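Local coordinates for putative glucoamylase (Bacteroides uniformis, PDB 4GL3), which probably hydrolyses glucosidic bonds as a putative glucoamylase of a six-hairpin (alpha/alpha) glycosidase type, at residues 85-90 / 152-157; 99-104 / 125-130; 192-197 / 218-223; 236-241 / 275-280. All blocks are in the same frame, centred on the assembly; numbering follows the deposited sequence.

Interaction 1: residues 85-90 / 152-157; sequences IVRFLS and RGIINN
Val86 and Ile154 meet in a helix-on-helix packing contact, made by residues 85-90 of helix 75-90 and the middle of helix 146-161. The two short axes come within 9.7 Å at an angle of 36°; no hydrogen bond crosses, and the touching surfaces are mostly apolar. Ile154 is the centre of it. Its CG2, anti to the backbone N, presses into the turn opposite, 3.5 Å from Val86 O and 3.8 Å from Val86 CB. Its CD1 takes another direction and meets Arg87 CG at 3.7 Å, the isoleucine crossing the foot of the arginine at about a right angle. Val86 also reaches a second isoleucine, its CG1 lying 3.9 Å from Ile155 CG1. Ser90 OG also meets the CG2 methyl of Ile154. Turned back over its own helix (chi1 58°), this OG donates to Val86 O at 2.7 Å, and the carbonyl also accepts from Ser90 N, so the hydroxyl is satisfied within the helix. An alanine here would probably leave Val86 O with one bond fewer and a gap beside the Ile154 methyl where the hydroxyl had been. Around this pair, helix 124-140 packs alongside, with Leu134 against Val86 and His138 against Ile155, while helix 54-69 packs on Ile85 and Leu89 of helix 75-90.

Interaction 2: residues 99-104 / 125-130; sequences GMWAHW and VESAFM
The loop between helix 75-90 and strand 104-106 lies across the first turns of helix 124-140, and Trp101, His103, Glu126 and Ser127 fasten the two. A Tris molecule lies near Glu126 and a glycerol near His103, both probably from the crystallisation liquor, though they may mark a pocket. Ser127 OG accepts from Trp101 N at 3.0 Å, with a bent N-H...O angle of 145°, and is also hydrogen-bonded to Asp123 O. Ser127 CB rests 3.8 Å from the selenium of Met100, a selenomethionine. Further along the helix, Met130, also selenomethionine, brings CG to 3.7 Å from Trp101 CZ3, the two side chains crossing at about a right angle; the indole NE1 is held by Leu89 O. His103 CG is anti to the backbone N (chi1 -176°), which brings the imidazole to Glu126. The carboxylate lies flat over one face of the ring, planes 8° apart, with Glu126 CD 3.5 Å from His103 CD2, and Glu126 CG packs as a CH-pi contact 3.9 Å from the ring centroid. Although Glu126 OE2 sits 3.4 Å from His103 NE2, it lies above the ring and the angle is too poor for a hydrogen bond. The carboxylate is instead bonded to Gly55 N, through OE1, and to the Tris, through OE2. The stack and these two bonds together probably fix its tilt.

Interaction 3: residues 192-197 / 218-223; sequences GHNECH and KGWANA
Trp220, its CG anti to the backbone N (chi1 173°) and so directed to the 192-197 loop, is sandwiched between backbone atoms there. Gly192 CA sits squarely over one face, 3.4 Å from the centroid of the six-membered ring in a CH-pi contact, and His197 CA covers the opposite face, 4.0 Å from the same centroid. At the indole edge, near its plane, Asn194 OD1 lies 3.3 Å from Trp220 CH2. The imidazole of His197 is almost parallel to the five-membered ring, planes 3° apart, but slid so far that the two barely overlap, and His197 CD2 approaches Trp220 NE1 at 3.5 Å. His193 meets the six-membered ring obliquely, completing an aromatic cluster. One water bridges His193 ND1 to Trp220 NE1, taking the indole N-H at 2.8 Å. An alanine in place of Trp220 would probably open a large gap between Gly192 and His197 and leave the bridging water without its indole donor. The loop contains an Asx turn, Asn194 OD1 accepting from Cys196 N, and a cis peptide before His193. Backbone joins backbone where Gly192 N donates to a lone pair of Trp220 O at 2.9 Å, at the end of helix 213-220. Farther out, Tyr256 OH is hydrogen-bonded to His197 ND1 and Tyr216 OH to His197 NE2, while the rings of Tyr216, Tyr200 and Phe226 also meet the indole.

Interaction 4: residues 236-241 / 275-280; sequences KLPLGN and MKAHTL
Leu237 and Ala277 come together where a short strand passes over a helix, and the contact depends on how one long and one very short side chain are directed. Ala277 points its CB at the strand and there lies 3.3 Å from Lys236 O, so that the methyl fits up against backbone as well as side chains. Leu237 does not set out directly toward the helix: CG is anti to the backbone N (chi1 -179°), and chi2 of 62° then carries CD1 to the helix. That methyl meets the backbone of His278, 3.8 Å from His278 N, and lies 4.1 Å from both Ala277 CB and His278 CB. Pro238 adds the rim of its ring, CD lying 4.2 Å from Ala277 CB, so the alanine methyl is flanked by the two consecutive strand residues and the carbonyl before them. No hydrogen bond crosses between the two segments; the small alanine side chain is consistent with the close approach of the backbones, with Leu237 and Ala277 5.6 Å apart at CA. His278 offers only its base, and its imidazole NE2 is tied to Gly247 O. Strand 235-239 pairs antiparallel with strand 227-232, and this hairpin lies against helix 271-288; locally, strand 236-239 and helix 275-280 run at 123° to each other. Leu237 also touches Gln274 and Ile281 of that helix, as well as Asn228 and Tyr232 of the partner strand.

In the fold
From the N terminus, interaction 1 opens first and closes last of the first two: helix 75-90 is joined to helix 146-161 across a span that contains the whole of interaction 2, in which the loop after helix 75-90 returns onto helix 124-140. The two touch through Leu89, which meets Trp101 and Met130. Interaction 3 then closes a separate loop around helix 197-205 and most of helix 213-220, and interaction 4 follows in series, setting the 227-239 hairpin on helix 271-288. No contacts cross. Helix 124-140 reaches interaction 3 through Val125 and Phe129, and His193 meets Leu239 of interaction 4, making a continuous chain of neighbours.

Interaction 1: residues 85-90 / 152-157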
loop_
_atom_site.group_PDB
_atom_site.type_symbol
_atom_site.label_atom_id
_atom_site.label_comp_id
_atom_site.label_asym_id
_atom_site.label_seq_id
_atom_site.Cartn_x
_atom_site.Cartn_y
_atom_site.Cartn_z
ATOM N N ILE A 85 10.876 6.143 14.641
ATOM C CA ILE A 85 10.442 4.997 13.920
ATOM C C ILE A 85 11.605 4.132 13.482
ATOM O O ILE A 85 11.597 2.925 13.743
ATOM C CB ILE A 85 9.577 5.369 12.685
ATOM C CG1 ILE A 85 8.207 5.893 13.123
ATOM C CG2 ILE A 85 9.385 4.168 11.758
ATOM C CD1 ILE A 85 7.431 6.664 12.027
ATOM N N VAL A 86 12.595 4.723 12.832
ATOM C CA VAL A 86 13.697 3.925 12.286
ATOM C C VAL A 86 14.638 3.430 13.379
ATOM O O VAL A 86 15.204 2.313 13.275
ATOM C CB VAL A 86 14.452 4.644 11.119
ATOM C CG1 VAL A 86 13.463 5.018 10.051
ATOM C CG2 VAL A 86 15.241 5.859 11.570
ATOM N N ARG A 87 14.758 4.186 14.466
ATOM C CA ARG A 87 15.468 3.646 15.619
ATOM C C ARG A 87 14.770 2.403 16.206
ATOM O O ARG A 87 15.431 1.446 16.573
ATOM C CB ARG A 87 15.676 4.689 16.726
ATOM C CG ARG A 87 16.868 5.586 16.562
ATOM C CD ARG A 87 16.929 6.669 17.634
ATOM N NE ARG A 87 18.221 7.361 17.602
ATOM C CZ ARG A 87 18.469 8.583 18.101
ATOM N NH1 ARG A 87 17.500 9.310 18.667
ATOM N NH2 ARG A 87 19.702 9.111 18.011
ATOM N N PHE A 88 13.451 2.455 16.345
ATOM C CA PHE A 88 12.700 1.318 16.848
ATOM C C PHE A 88 12.817 0.079 15.942
ATOM O O PHE A 88 12.997 -1.050 16.426
ATOM C CB PHE A 88 11.239 1.699 17.004
ATOM C CG PHE A 88 10.429 0.709 17.802
ATOM C CD1 PHE A 88 10.339 0.816 19.197
ATOM C CD2 PHE A 88 9.715 -0.279 17.164
ATOM C CE1 PHE A 88 9.564 -0.076 19.911
ATOM C CE2 PHE A 88 8.938 -1.170 17.884
ATOM C CZ PHE A 88 8.859 -1.065 19.244
ATOM N N LEU A 89 12.692 0.273 14.638
ATOM C CA LEU A 89 12.748 -0.820 13.706
ATOM C C LEU A 89 14.156 -1.462 13.634
ATOM O O LEU A 89 14.272 -2.651 13.323
ATOM C CB LEU A 89 12.321 -0.400 12.301
ATOM C CG LEU A 89 10.889 0.021 12.070
ATOM C CD1 LEU A 89 10.744 0.708 10.724
ATOM C CD2 LEU A 89 9.983 -1.209 12.201
ATOM N N SER A 90 15.208 -0.671 13.881
ATOM C CA SER A 90 16.544 -1.170 13.778
ATOM C C SER A 90 17.072 -1.711 15.128
ATOM O O SER A 90 18.140 -2.273 15.167
ATOM C CB SER A 90 17.518 -0.063 13.240
ATOM O OG SER A 90 17.508 1.076 14.081
ATOM N N ARG A 152 19.012 8.830 7.587
ATOM C CA ARG A 152 19.551 8.238 6.350
ATOM C C ARG A 152 20.478 7.063 6.619
ATOM O O ARG A 152 20.416 6.057 5.908
ATOM C CB ARG A 152 20.303 9.310 5.500
ATOM C CG ARG A 152 19.375 10.350 4.861
ATOM C CD ARG A 152 20.076 11.164 3.789
ATOM N NE ARG A 152 21.386 11.693 4.218
ATOM C CZ ARG A 152 21.568 12.770 4.973
ATOM N NH1 ARG A 152 20.534 13.483 5.418
ATOM N NH2 ARG A 152 22.803 13.154 5.292
ATOM N N GLY A 153 21.357 7.209 7.611
ATOM C CA GLY A 153 22.311 6.145 8.002
ATOM C C GLY A 153 21.613 4.881 8.449
ATOM O O GLY A 153 21.977 3.758 8.027
ATOM N N ILE A 154 20.591 5.054 9.292
ATOM C CA ILE A 154 19.865 3.923 9.796
ATOM C C ILE A 154 19.130 3.264 8.658
ATOM O O ILE A 154 19.163 2.048 8.534
ATOM C CB ILE A 154 18.866 4.262 10.943
ATOM C CG1 ILE A 154 19.642 4.630 12.243
ATOM C CG2 ILE A 154 17.909 3.070 11.185
ATOM C CD1 ILE A 154 18.780 5.204 13.384
ATOM N N ILE A 155 18.458 4.047 7.808
ATOM C CA ILE A 155 17.665 3.458 6.712
ATOM C C ILE A 155 18.613 2.711 5.760
ATOM O O ILE A 155 18.304 1.632 5.326
ATOM C CB ILE A 155 16.836 4.513 5.929
ATOM C CG1 ILE A 155 15.644 4.993 6.784
ATOM C CG2 ILE A 155 16.374 3.951 4.591
ATOM C CD1 ILE A 155 14.863 6.174 6.239
ATOM N N ASN A 156 19.774 3.295 5.454
ATOM C CA ASN A 156 20.651 2.648 4.492
ATOM C C ASN A 156 21.130 1.291 5.037
ATOM O O ASN A 156 21.218 0.346 4.301
ATOM C CB ASN A 156 21.859 3.498 4.139
ATOM C CG ASN A 156 22.575 2.972 2.885
ATOM O OD1 ASN A 156 21.990 2.858 1.785
ATOM N ND2 ASN A 156 23.796 2.634 3.053
ATOM N N ASN A 157 21.447 1.237 6.334
ATOM C CA ASN A 157 21.849 -0.009 6.973
ATOM C C ASN A 157 20.728 -1.064 6.998
ATOM O O ASN A 157 20.959 -2.244 6.682
ATOM C CB ASN A 157 22.368 0.288 8.383
ATOM C CG ASN A 157 22.831 -0.943 9.093
ATOM O OD1 ASN A 157 22.133 -1.438 9.982
ATOM N ND2 ASN A 157 23.977 -1.476 8.682
#

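Interaction 2: residues 99-104 / 125-130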
loop_
_atom_site.group_PDB
_atom_site.type_symbol
_atom_site.label_atom_id
_atom_site.label_comp_id
_atom_site.label_asym_id
_atom_site.label_seq_id
_atom_site.Cartn_x
_atom_site.Cartn_y
_atom_site.Cartn_z
ATOM N N GLY A 99 16.827 -9.856 8.216
ATOM C CA GLY A 99 16.594 -8.453 7.913
ATOM C C GLY A 99 15.142 -8.032 7.751
ATOM O O GLY A 99 14.868 -6.840 7.529
HETATM N N MSE A 100 14.211 -8.984 7.825
HETATM C CA MSE A 100 12.808 -8.691 7.586
HETATM C C MSE A 100 12.091 -8.662 8.917
HETATM O O MSE A 100 12.536 -9.298 9.898
HETATM C CB MSE A 100 12.172 -9.721 6.684
HETATM C CG MSE A 100 12.917 -10.016 5.381
HETATM SE SE MSE A 100 12.902 -8.416 4.236
HETATM C CE MSE A 100 13.892 -9.179 2.777
ATOM N N TRP A 101 10.956 -7.968 8.950
ATOM C CA TRP A 101 10.057 -8.005 10.106
ATOM C C TRP A 101 8.852 -8.898 9.854
ATOM O O TRP A 101 8.537 -9.238 8.695
ATOM C CB TRP A 101 9.598 -6.564 10.458
ATOM C CG TRP A 101 10.750 -5.595 10.625
ATOM C CD1 TRP A 101 11.513 -5.429 11.722
ATOM C CD2 TRP A 101 11.268 -4.675 9.632
ATOM N NE1 TRP A 101 12.456 -4.417 11.510
ATOM C CE2 TRP A 101 12.324 -3.968 10.222
ATOM C CE3 TRP A 101 10.924 -4.377 8.322
ATOM C CZ2 TRP A 101 13.040 -3.027 9.536
ATOM C CZ3 TRP A 101 11.648 -3.436 7.626
ATOM C CH2 TRP A 101 12.672 -2.746 8.244
ATOM N N ALA A 102 8.187 -9.245 10.957
ATOM C CA ALA A 102 6.869 -9.858 10.974
ATOM C C ALA A 102 5.759 -8.899 10.454
ATOM O O ALA A 102 5.980 -7.686 10.295
ATOM C CB ALA A 102 6.537 -10.426 12.366
ATOM N N HIS A 103 4.605 -9.472 10.090
ATOM C CA HIS A 103 3.422 -8.706 9.686
ATOM C C HIS A 103 3.013 -7.810 10.876
ATOM O O HIS A 103 2.818 -6.612 10.714
ATOM C CB HIS A 103 2.354 -9.689 9.251
ATOM C CG HIS A 103 1.086 -9.087 8.709
ATOM N ND1 HIS A 103 0.180 -9.844 7.973
ATOM C CD2 HIS A 103 0.540 -7.851 8.826
ATOM C CE1 HIS A 103 -0.854 -9.074 7.643
ATOM N NE2 HIS A 103 -0.663 -7.865 8.156
ATOM N N TRP A 104 2.861 -8.411 12.051
ATOM C CA TRP A 104 2.475 -7.693 13.266
ATOM C C TRP A 104 3.581 -7.770 14.316
ATOM O O TRP A 104 4.222 -8.800 14.455
ATOM C CB TRP A 104 1.222 -8.319 13.870
ATOM C CG TRP A 104 -0.068 -8.017 13.158
ATOM C CD1 TRP A 104 -0.265 -7.142 12.166
ATOM C CD2 TRP A 104 -1.338 -8.594 13.449
ATOM N NE1 TRP A 104 -1.590 -7.120 11.801
ATOM C CE2 TRP A 104 -2.270 -8.010 12.574
ATOM C CE3 TRP A 104 -1.777 -9.552 14.371
ATOM C CZ2 TRP A 104 -3.630 -8.341 12.576
ATOM C CZ3 TRP A 104 -3.144 -9.873 14.397
ATOM C CH2 TRP A 104 -4.048 -9.269 13.492
ATOM N N VAL A 125 6.354 -9.357 2.247
ATOM C CA VAL A 125 5.477 -8.427 1.517
ATOM C C VAL A 125 5.269 -7.209 2.423
ATOM O O VAL A 125 5.484 -6.075 2.013
ATOM C CB VAL A 125 4.133 -9.070 1.104
ATOM C CG1 VAL A 125 3.200 -7.979 0.532
ATOM C CG2 VAL A 125 4.374 -10.233 0.099
ATOM N N GLU A 126 4.940 -7.450 3.686
ATOM C CA GLU A 126 4.783 -6.344 4.642
ATOM C C GLU A 126 6.118 -5.597 4.766
ATOM O O GLU A 126 6.186 -4.355 4.809
ATOM C CB GLU A 126 4.343 -6.870 6.004
ATOM C CG GLU A 126 3.014 -7.600 5.966
ATOM C CD GLU A 126 1.824 -6.677 5.819
ATOM O OE1 GLU A 126 1.889 -5.562 6.411
ATOM O OE2 GLU A 126 0.844 -7.087 5.154
ATOM N N SER A 127 7.208 -6.339 4.775
ATOM C CA SER A 127 8.511 -5.662 4.948
ATOM C C SER A 127 8.853 -4.825 3.713
ATOM O O SER A 127 9.461 -3.768 3.828
ATOM C CB SER A 127 9.634 -6.686 5.196
ATOM O OG SER A 127 9.505 -7.267 6.479
ATOM N N ALA A 128 8.459 -5.313 2.522
ATOM C CA ALA A 128 8.677 -4.596 1.256
ATOM C C ALA A 128 7.895 -3.259 1.262
ATOM O O ALA A 128 8.404 -2.255 0.792
ATOM C CB ALA A 128 8.278 -5.457 0.046
ATOM N N PHE A 129 6.678 -3.257 1.794
ATOM C CA PHE A 129 5.905 -2.034 1.881
ATOM C C PHE A 129 6.559 -1.058 2.864
ATOM O O PHE A 129 6.608 0.183 2.619
ATOM C CB PHE A 129 4.460 -2.320 2.254
ATOM C CG PHE A 129 3.718 -3.169 1.258
ATOM C CD1 PHE A 129 3.971 -3.082 -0.126
ATOM C CD2 PHE A 129 2.726 -4.019 1.697
ATOM C CE1 PHE A 129 3.233 -3.860 -1.046
ATOM C CE2 PHE A 129 2.010 -4.817 0.795
ATOM C CZ PHE A 129 2.289 -4.752 -0.558
HETATM N N MSE A 130 7.154 -1.595 3.930
HETATM C CA MSE A 130 7.944 -0.741 4.841
HETATM C C MSE A 130 9.146 -0.138 4.082
HETATM O O MSE A 130 9.400 1.062 4.199
HETATM C CB MSE A 130 8.369 -1.465 6.136
HETATM C CG MSE A 130 9.372 -0.649 6.964
HETATM SE SE MSE A 130 8.592 0.975 7.658
HETATM C CE MSE A 130 7.446 0.178 8.938
#

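Interaction 3: residues 192-197 / 218-223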
loop_
_atom_site.group_PDB
_atom_site.type_symbol
_atom_site.label_atom_id
_atom_site.label_comp_id
_atom_site.label_asym_id
_atom_site.label_seq_id
_atom_site.Cartn_x
_atom_site.Cartn_y
_atom_site.Cartn_z
ATOM N N GLY A 192 2.363 -13.326 -9.661
ATOM C CA GLY A 192 1.662 -12.122 -10.171
ATOM C C GLY A 192 0.316 -12.428 -10.802
ATOM O O GLY A 192 0.024 -13.577 -11.046
ATOM N N HIS A 193 -0.516 -11.427 -11.113
ATOM C CA HIS A 193 -0.276 -10.003 -10.835
ATOM C C HIS A 193 -1.235 -9.583 -9.724
ATOM O O HIS A 193 -2.444 -9.483 -9.939
ATOM C CB HIS A 193 -0.500 -9.099 -12.057
ATOM C CG HIS A 193 -0.214 -7.655 -11.767
ATOM N ND1 HIS A 193 1.054 -7.120 -11.849
ATOM C CD2 HIS A 193 -1.017 -6.660 -11.318
ATOM C CE1 HIS A 193 1.019 -5.856 -11.464
ATOM N NE2 HIS A 193 -0.231 -5.545 -11.161
ATOM N N ASN A 194 -0.678 -9.396 -8.539
ATOM C CA ASN A 194 -1.426 -8.974 -7.357
ATOM C C ASN A 194 -0.784 -7.734 -6.744
ATOM O O ASN A 194 -0.191 -6.944 -7.470
ATOM C CB ASN A 194 -1.583 -10.141 -6.370
ATOM C CG ASN A 194 -0.271 -10.651 -5.821
ATOM O OD1 ASN A 194 0.775 -10.052 -6.000
ATOM N ND2 ASN A 194 -0.327 -11.805 -5.179
ATOM N N GLU A 195 -0.902 -7.546 -5.428
ATOM C CA GLU A 195 -0.356 -6.367 -4.766
ATOM C C GLU A 195 1.135 -6.423 -4.519
ATOM O O GLU A 195 1.682 -5.424 -4.061
ATOM C CB GLU A 195 -1.065 -6.124 -3.406
ATOM C CG GLU A 195 -0.650 -7.099 -2.275
ATOM C CD GLU A 195 -1.497 -8.364 -2.175
ATOM O OE1 GLU A 195 -1.878 -8.927 -3.217
ATOM O OE2 GLU A 195 -1.735 -8.821 -1.032
ATOM N N CYS A 196 1.806 -7.553 -4.799
ATOM C CA CYS A 196 3.189 -7.741 -4.331
ATOM C C CYS A 196 4.307 -7.417 -5.328
ATOM O O CYS A 196 5.421 -7.864 -5.144
ATOM C CB CYS A 196 3.329 -9.208 -3.946
ATOM S SG CYS A 196 2.139 -9.782 -2.745
ATOM N N HIS A 197 4.015 -6.705 -6.410
ATOM C CA HIS A 197 5.015 -6.427 -7.457
ATOM C C HIS A 197 6.346 -5.881 -6.889
ATOM O O HIS A 197 7.479 -6.264 -7.321
ATOM C CB HIS A 197 4.402 -5.436 -8.467
ATOM C CG HIS A 197 5.085 -5.387 -9.795
ATOM N ND1 HIS A 197 4.767 -4.435 -10.740
ATOM C CD2 HIS A 197 6.044 -6.171 -10.351
ATOM C CE1 HIS A 197 5.499 -4.640 -11.826
ATOM N NE2 HIS A 197 6.266 -5.699 -11.624
ATOM N N LYS A 218 10.439 -16.018 -14.338
ATOM C CA LYS A 218 9.813 -17.347 -14.135
ATOM C C LYS A 218 8.908 -17.464 -12.922
ATOM O O LYS A 218 7.982 -18.234 -12.928
ATOM C CB LYS A 218 10.887 -18.416 -14.014
ATOM C CG LYS A 218 11.677 -18.586 -15.283
ATOM C CD LYS A 218 12.706 -19.686 -15.061
ATOM C CE LYS A 218 13.315 -20.192 -16.347
ATOM N NZ LYS A 218 14.499 -19.344 -16.684
ATOM N N GLY A 219 9.175 -16.713 -11.871
ATOM C CA GLY A 219 8.369 -16.793 -10.682
ATOM C C GLY A 219 7.194 -15.822 -10.670
ATOM O O GLY A 219 6.045 -16.227 -10.640
ATOM N N TRP A 220 7.473 -14.525 -10.662
ATOM C CA TRP A 220 6.410 -13.552 -10.661
ATOM C C TRP A 220 5.560 -13.639 -11.920
ATOM O O TRP A 220 4.339 -13.645 -11.821
ATOM C CB TRP A 220 6.951 -12.139 -10.493
ATOM C CG TRP A 220 5.981 -11.052 -10.638
ATOM C CD1 TRP A 220 5.852 -10.241 -11.722
ATOM C CD2 TRP A 220 5.007 -10.595 -9.685
ATOM N NE1 TRP A 220 4.913 -9.307 -11.500
ATOM C CE2 TRP A 220 4.346 -9.507 -10.271
ATOM C CE3 TRP A 220 4.612 -11.016 -8.423
ATOM C CZ2 TRP A 220 3.335 -8.813 -9.631
ATOM C CZ3 TRP A 220 3.612 -10.328 -7.775
ATOM C CH2 TRP A 220 2.974 -9.242 -8.379
ATOM N N ALA A 221 6.209 -13.719 -13.087
ATOM C CA ALA A 221 5.550 -13.450 -14.377
ATOM C C ALA A 221 4.980 -14.667 -15.085
ATOM O O ALA A 221 4.981 -14.726 -16.304
ATOM C CB ALA A 221 6.520 -12.699 -15.328
ATOM N N ASN A 222 4.503 -15.651 -14.357
ATOM C CA ASN A 222 3.965 -16.863 -14.987
ATOM C C ASN A 222 2.951 -17.488 -14.028
ATOM O O ASN A 222 3.336 -18.117 -13.056
ATOM C CB ASN A 222 5.079 -17.861 -15.355
ATOM C CG ASN A 222 4.560 -18.980 -16.250
ATOM O OD1 ASN A 222 3.486 -18.869 -16.804
ATOM N ND2 ASN A 222 5.318 -20.051 -16.393
ATOM N N ALA A 223 1.661 -17.252 -14.274
ATOM C CA ALA A 223 0.573 -17.661 -13.359
ATOM C C ALA A 223 -0.763 -17.507 -14.057
ATOM O O ALA A 223 -0.871 -16.732 -15.000
ATOM C CB ALA A 223 0.614 -16.842 -12.041
HETATM O O HOH W 1 3.710 -7.304 -13.096
#

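Interaction 4: residues 236-241 / 275-280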
loop_
_atom_site.group_PDB
_atom_site.type_symbol
_atom_site.label_atom_id
_atom_site.label_comp_id
_atom_site.label_asym_id
_atom_site.label_seq_id
_atom_site.Cartn_x
_atom_site.Cartn_y
_atom_site.Cartn_z
ATOM N N LYS A 236 -9.699 -3.417 -22.188
ATOM C CA LYS A 236 -8.695 -4.446 -22.224
ATOM C C LYS A 236 -7.915 -4.366 -20.906
ATOM O O LYS A 236 -7.397 -3.295 -20.559
ATOM C CB LYS A 236 -7.778 -4.206 -23.432
ATOM C CG LYS A 236 -7.042 -5.442 -23.950
ATOM C CD LYS A 236 -5.643 -5.128 -24.501
ATOM C CE LYS A 236 -4.608 -5.043 -23.380
ATOM N NZ LYS A 236 -3.237 -4.663 -23.832
ATOM N N LEU A 237 -7.842 -5.479 -20.162
ATOM C CA LEU A 237 -7.086 -5.555 -18.909
ATOM C C LEU A 237 -5.795 -6.371 -19.117
ATOM O O LEU A 237 -5.874 -7.600 -19.276
ATOM C CB LEU A 237 -7.952 -6.221 -17.811
ATOM C CG LEU A 237 -7.368 -6.393 -16.405
ATOM C CD1 LEU A 237 -7.025 -5.051 -15.751
ATOM C CD2 LEU A 237 -8.336 -7.207 -15.539
ATOM N N PRO A 238 -4.606 -5.713 -19.125
ATOM C CA PRO A 238 -3.360 -6.459 -19.455
ATOM C C PRO A 238 -3.069 -7.649 -18.550
ATOM O O PRO A 238 -2.737 -8.731 -19.043
ATOM C CB PRO A 238 -2.258 -5.397 -19.336
ATOM C CG PRO A 238 -2.971 -4.089 -19.624
ATOM C CD PRO A 238 -4.374 -4.252 -19.070
ATOM N N LEU A 239 -3.229 -7.444 -17.252
ATOM C CA LEU A 239 -2.839 -8.407 -16.232
ATOM C C LEU A 239 -3.935 -8.632 -15.156
ATOM O O LEU A 239 -4.822 -7.790 -14.928
ATOM C CB LEU A 239 -1.554 -7.939 -15.529
ATOM C CG LEU A 239 -0.280 -7.599 -16.357
ATOM C CD1 LEU A 239 0.791 -6.976 -15.440
ATOM C CD2 LEU A 239 0.231 -8.833 -17.102
ATOM N N GLY A 240 -3.832 -9.759 -14.460
ATOM C CA GLY A 240 -4.592 -9.950 -13.229
ATOM C C GLY A 240 -5.683 -11.019 -13.336
ATOM O O GLY A 240 -5.985 -11.554 -14.419
ATOM N N ASN A 241 -6.276 -11.292 -12.178
ATOM C CA ASN A 241 -7.290 -12.325 -11.996
ATOM C C ASN A 241 -8.411 -12.218 -13.012
ATOM O O ASN A 241 -9.014 -11.142 -13.200
ATOM C CB ASN A 241 -7.856 -12.178 -10.567
ATOM C CG ASN A 241 -8.645 -13.378 -10.131
ATOM O OD1 ASN A 241 -9.760 -13.633 -10.607
ATOM N ND2 ASN A 241 -8.070 -14.129 -9.194
HETATM N N MSE A 275 -3.226 0.139 -14.562
HETATM C CA MSE A 275 -3.833 0.763 -13.369
HETATM C C MSE A 275 -5.153 1.445 -13.778
HETATM O O MSE A 275 -6.165 1.334 -13.072
HETATM C CB MSE A 275 -2.914 1.776 -12.696
HETATM C CG MSE A 275 -1.593 1.264 -12.226
HETATM SE SE MSE A 275 -1.689 -0.438 -11.363
HETATM C CE MSE A 275 -0.089 -1.257 -12.133
ATOM N N LYS A 276 -5.145 2.105 -14.932
ATOM C CA LYS A 276 -6.349 2.720 -15.475
ATOM C C LYS A 276 -7.411 1.699 -15.823
ATOM O O LYS A 276 -8.564 1.880 -15.469
ATOM C CB LYS A 276 -6.041 3.582 -16.706
ATOM C CG LYS A 276 -5.191 4.787 -16.339
ATOM C CD LYS A 276 -5.089 5.843 -17.446
ATOM C CE LYS A 276 -4.428 7.108 -16.878
ATOM N NZ LYS A 276 -3.582 7.782 -17.896
ATOM N N ALA A 277 -7.022 0.628 -16.510
ATOM C CA ALA A 277 -7.963 -0.428 -16.918
ATOM C C ALA A 277 -8.612 -1.045 -15.694
ATOM O O ALA A 277 -9.825 -1.170 -15.629
ATOM C CB ALA A 277 -7.272 -1.519 -17.772
ATOM N N HIS A 278 -7.810 -1.439 -14.722
ATOM C CA HIS A 278 -8.355 -2.066 -13.525
ATOM C C HIS A 278 -9.327 -1.139 -12.787
ATOM O O HIS A 278 -10.420 -1.555 -12.384
ATOM C CB HIS A 278 -7.229 -2.488 -12.617
ATOM C CG HIS A 278 -7.647 -3.374 -11.484
ATOM N ND1 HIS A 278 -6.729 -3.914 -10.607
ATOM C CD2 HIS A 278 -8.865 -3.818 -11.078
ATOM C CE1 HIS A 278 -7.366 -4.642 -9.707
ATOM N NE2 HIS A 278 -8.659 -4.603 -9.968
ATOM N N THR A 279 -8.928 0.114 -12.609
ATOM C CA THR A 279 -9.816 1.101 -11.977
ATOM C C THR A 279 -11.141 1.265 -12.712
ATOM O O THR A 279 -12.209 1.297 -12.095
ATOM C CB THR A 279 -9.080 2.444 -11.839
ATOM O OG1 THR A 279 -7.891 2.249 -11.058
ATOM C CG2 THR A 279 -9.983 3.559 -11.241
ATOM N N LEU A 280 -11.095 1.347 -14.031
ATOM C CA LEU A 280 -12.327 1.661 -14.805
ATOM C C LEU A 280 -13.222 0.439 -14.907
ATOM O O LEU A 280 -14.425 0.542 -14.886
ATOM C CB LEU A 280 -11.982 2.212 -16.194
ATOM C CG LEU A 280 -11.376 3.625 -16.173
ATOM C CD1 LEU A 280 -11.254 4.206 -17.574
ATOM C CD2 LEU A 280 -12.231 4.548 -15.312
#